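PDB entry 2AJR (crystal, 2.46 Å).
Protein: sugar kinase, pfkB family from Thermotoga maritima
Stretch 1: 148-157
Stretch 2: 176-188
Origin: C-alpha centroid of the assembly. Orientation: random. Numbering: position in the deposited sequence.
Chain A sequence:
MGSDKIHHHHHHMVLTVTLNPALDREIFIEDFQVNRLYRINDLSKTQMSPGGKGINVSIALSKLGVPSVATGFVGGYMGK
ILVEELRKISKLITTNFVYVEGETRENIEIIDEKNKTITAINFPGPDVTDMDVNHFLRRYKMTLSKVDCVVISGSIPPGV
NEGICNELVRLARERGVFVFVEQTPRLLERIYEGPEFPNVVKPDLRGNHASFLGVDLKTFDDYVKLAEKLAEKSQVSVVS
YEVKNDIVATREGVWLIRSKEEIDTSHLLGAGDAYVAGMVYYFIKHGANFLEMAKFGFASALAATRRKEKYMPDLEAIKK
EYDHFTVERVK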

# COMPACT_ATOMS: atom_id res chain seq x y z
N ASP A 148 -23.25 18.30 -21.15
CA ASP A 148 -22.90 19.57 -21.78
C ASP A 148 -21.39 19.76 -21.93
O ASP A 148 -20.93 20.48 -22.81
CB ASP A 148 -23.52 20.75 -21.00
N CYS A 149 -20.60 19.12 -21.07
CA CYS A 149 -19.14 19.13 -21.21
C CYS A 149 -18.46 17.92 -20.58
O CYS A 149 -18.99 17.30 -19.68
CB CYS A 149 -18.58 20.42 -20.63
SG CYS A 149 -18.38 20.38 -18.88
N VAL A 150 -17.25 17.63 -21.05
CA VAL A 150 -16.51 16.43 -20.66
C VAL A 150 -15.10 16.77 -20.18
O VAL A 150 -14.46 17.70 -20.69
CB VAL A 150 -16.42 15.42 -21.84
CG1 VAL A 150 -15.51 15.96 -22.94
CG2 VAL A 150 -15.93 14.07 -21.37
N VAL A 151 -14.62 16.00 -19.19
CA VAL A 151 -13.27 16.14 -18.66
C VAL A 151 -12.55 14.83 -18.82
O VAL A 151 -12.98 13.82 -18.27
CB VAL A 151 -13.28 16.46 -17.16
CG1 VAL A 151 -11.84 16.51 -16.64
CG2 VAL A 151 -14.05 17.74 -16.90
N ILE A 152 -11.45 14.85 -19.57
CA ILE A 152 -10.64 13.67 -19.81
C ILE A 152 -9.28 13.93 -19.22
O ILE A 152 -8.52 14.73 -19.74
CB ILE A 152 -10.46 13.39 -21.31
CG1 ILE A 152 -11.80 13.13 -21.98
CG2 ILE A 152 -9.54 12.19 -21.48
CD1 ILE A 152 -11.90 13.71 -23.38
N SER A 153 -8.95 13.26 -18.11
CA SER A 153 -7.67 13.53 -17.47
C SER A 153 -7.02 12.30 -16.86
O SER A 153 -7.68 11.31 -16.55
CB SER A 153 -7.82 14.66 -16.45
OG SER A 153 -8.71 14.29 -15.43
N GLY A 154 -5.70 12.39 -16.74
CA GLY A 154 -4.91 11.37 -16.09
C GLY A 154 -4.44 10.30 -17.04
O GLY A 154 -4.72 10.32 -18.23
N SER A 155 -3.75 9.32 -16.48
CA SER A 155 -3.12 8.28 -17.26
C SER A 155 -4.08 7.26 -17.86
O SER A 155 -5.24 7.17 -17.49
CB SER A 155 -2.11 7.55 -16.37
OG SER A 155 -2.78 6.92 -15.27
N ILE A 156 -3.51 6.47 -18.77
CA ILE A 156 -4.13 5.35 -19.46
C ILE A 156 -3.62 4.10 -18.76
O ILE A 156 -2.46 4.06 -18.37
CB ILE A 156 -3.60 5.31 -20.94
CG1 ILE A 156 -4.19 6.46 -21.75
CG2 ILE A 156 -3.93 4.01 -21.64
CD1 ILE A 156 -5.58 6.85 -21.30
N PRO A 157 -4.47 3.08 -18.57
CA PRO A 157 -3.94 1.83 -18.04
C PRO A 157 -3.24 1.04 -19.15
O PRO A 157 -3.50 1.29 -20.32
CB PRO A 157 -5.19 1.10 -17.55
CG PRO A 157 -6.26 1.56 -18.47
CD PRO A 157 -5.93 2.99 -18.80
N GLY A 176 -20.51 18.62 -30.41
CA GLY A 176 -20.61 19.92 -29.76
C GLY A 176 -20.46 19.92 -28.24
O GLY A 176 -20.89 20.87 -27.58
N VAL A 177 -19.87 18.86 -27.68
CA VAL A 177 -19.60 18.84 -26.26
C VAL A 177 -18.26 19.53 -25.97
O VAL A 177 -17.24 19.28 -26.61
CB VAL A 177 -19.61 17.43 -25.70
CG1 VAL A 177 -19.29 17.44 -24.22
CG2 VAL A 177 -20.98 16.79 -25.95
N PHE A 178 -18.29 20.43 -25.00
CA PHE A 178 -17.13 21.22 -24.63
C PHE A 178 -16.16 20.31 -23.88
O PHE A 178 -16.58 19.51 -23.04
CB PHE A 178 -17.60 22.37 -23.73
CG PHE A 178 -16.59 23.44 -23.54
CD1 PHE A 178 -15.70 23.38 -22.48
CD2 PHE A 178 -16.56 24.53 -24.38
CE1 PHE A 178 -14.78 24.38 -22.29
CE2 PHE A 178 -15.64 25.54 -24.19
CZ PHE A 178 -14.74 25.46 -23.15
N VAL A 179 -14.87 20.40 -24.21
CA VAL A 179 -13.88 19.44 -23.72
C VAL A 179 -12.76 20.08 -22.92
O VAL A 179 -12.12 21.00 -23.41
CB VAL A 179 -13.20 18.68 -24.89
CG1 VAL A 179 -11.94 17.97 -24.40
CG2 VAL A 179 -14.18 17.71 -25.56
N PHE A 180 -12.53 19.58 -21.71
CA PHE A 180 -11.35 19.90 -20.88
C PHE A 180 -10.41 18.70 -20.87
O PHE A 180 -10.88 17.58 -20.63
CB PHE A 180 -11.74 20.13 -19.42
CG PHE A 180 -12.65 21.30 -19.18
CD1 PHE A 180 -14.01 21.20 -19.46
CD2 PHE A 180 -12.16 22.48 -18.63
CE1 PHE A 180 -14.86 22.28 -19.22
CE2 PHE A 180 -13.01 23.56 -18.38
CZ PHE A 180 -14.37 23.46 -18.68
N VAL A 181 -9.11 18.90 -21.09
CA VAL A 181 -8.15 17.80 -20.94
C VAL A 181 -6.98 18.18 -20.04
O VAL A 181 -6.42 19.26 -20.17
CB VAL A 181 -7.58 17.34 -22.30
CG1 VAL A 181 -6.45 16.36 -22.08
CG2 VAL A 181 -8.67 16.72 -23.15
N GLU A 182 -6.63 17.28 -19.12
CA GLU A 182 -5.36 17.37 -18.36
C GLU A 182 -4.59 16.05 -18.50
O GLU A 182 -4.95 15.07 -17.87
CB GLU A 182 -5.59 17.71 -16.86
CG GLU A 182 -4.26 17.85 -16.04
CD GLU A 182 -4.45 18.10 -14.53
OE1 GLU A 182 -5.47 17.66 -13.93
OE2 GLU A 182 -3.55 18.73 -13.93
N GLN A 183 -3.55 16.02 -19.33
CA GLN A 183 -2.77 14.80 -19.53
C GLN A 183 -1.32 15.11 -19.80
O GLN A 183 -0.97 16.23 -20.10
CB GLN A 183 -3.34 13.98 -20.69
CG GLN A 183 -4.70 13.38 -20.34
CD GLN A 183 -5.24 12.40 -21.38
OE1 GLN A 183 -5.34 12.71 -22.56
NE2 GLN A 183 -5.65 11.21 -20.92
N THR A 184 -0.47 14.10 -19.69
CA THR A 184 0.96 14.24 -19.91
C THR A 184 1.24 14.52 -21.40
O THR A 184 0.41 14.23 -22.27
CB THR A 184 1.74 12.99 -19.44
OG1 THR A 184 1.37 11.85 -20.24
CG2 THR A 184 1.46 12.69 -17.95
N PRO A 185 2.41 15.11 -21.69
CA PRO A 185 2.76 15.48 -23.07
C PRO A 185 2.57 14.36 -24.08
O PRO A 185 1.98 14.58 -25.14
CB PRO A 185 4.23 15.86 -22.95
CG PRO A 185 4.34 16.39 -21.58
CD PRO A 185 3.46 15.52 -20.75
N ARG A 186 3.06 13.18 -23.73
CA ARG A 186 3.02 12.04 -24.64
C ARG A 186 1.60 11.76 -25.08
O ARG A 186 1.31 11.65 -26.26
CB ARG A 186 3.62 10.80 -23.97
CG ARG A 186 4.14 9.78 -24.95
CD ARG A 186 5.44 9.12 -24.46
NE ARG A 186 5.71 7.88 -25.20
CZ ARG A 186 5.07 6.72 -25.00
NH1 ARG A 186 4.11 6.61 -24.08
NH2 ARG A 186 5.39 5.66 -25.73
N LEU A 187 0.68 11.70 -24.12
CA LEU A 187 -0.72 11.53 -24.47
C LEU A 187 -1.29 12.76 -25.22
O LEU A 187 -2.06 12.59 -26.16
CB LEU A 187 -1.55 11.15 -23.24
CG LEU A 187 -1.07 9.92 -22.45
CD1 LEU A 187 -2.03 9.52 -21.33
CD2 LEU A 187 -0.82 8.72 -23.35
N LEU A 188 -0.89 13.98 -24.84
CA LEU A 188 -1.43 15.18 -25.51
C LEU A 188 -0.97 15.30 -26.96
O LEU A 188 -1.71 15.76 -27.82
CB LEU A 188 -1.05 16.46 -24.76
CG LEU A 188 -1.79 16.76 -23.46
CD1 LEU A 188 -1.33 18.09 -22.89
CD2 LEU A 188 -3.31 16.77 -23.72

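Two neighbouring strands, 149-153 and 178-182, run parallel, their axes 18° apart and 4.7 Å at closest approach. The register is simple: Cys-149 pairs with Phe-178, and each step along one strand is matched on the other through Ser-153 and Glu-182. Hydrogen bonding uses alternate residues, as parallel pairing requires. Val-150 N donates to Phe-178 O (2.8 Å) while Val-150 O accepts from Phe-180 N (2.9 Å, nearly linear at 178°); Ile-152 N then donates to Phe-180 O (3.0 Å), and Glu-182 N to Ile-152 O (3.2 Å). The ladder starts weakly, with Phe-178 N to Asp-148 O at 3.4 Å, and ends firmly just past the strand, with Gly-154 N to Glu-182 O at 3.0 Å.

Side chains alternate between two faces. One carries Val-150, Ile-152, Val-179 and Val-181, an all-aliphatic surface in which Val-150 CG1 meets Val-179 CG2 at 3.4 Å and Ile-152 CB lies 4.2 Å from Val-181 CG2. The other face is more mixed. Cys-149 CB and Phe-178 CB sit 3.8 Å apart, yet the Phe-178 ring leads away from the partner strand. Phe-180, at chi1 m, instead brings its CE1 to 4.0 Å from Cys-149 SG, two residues on from the cysteine's paired partner Phe-178 and the next side chain along the same face, with the sulfur oblique to the ring.

Beyond the strands, side chains extend the contact. Gln-183 leaves its CA sideways, but its end comes nearer, and NE2 donates to Gly-154 O at 3.0 Å, so a side-chain amide continues the bonding where the backbone ladder stops. Gly-154 has phi/psi of 90/-178, where a CB would jam against the preceding carbonyl oxygen; the backbone itself calls for glycine. Leu-187, in the following helix, points toward the first stretch and packs its CD1 3.8 Å from Ile-156 CG1, an apolar closure to the contact.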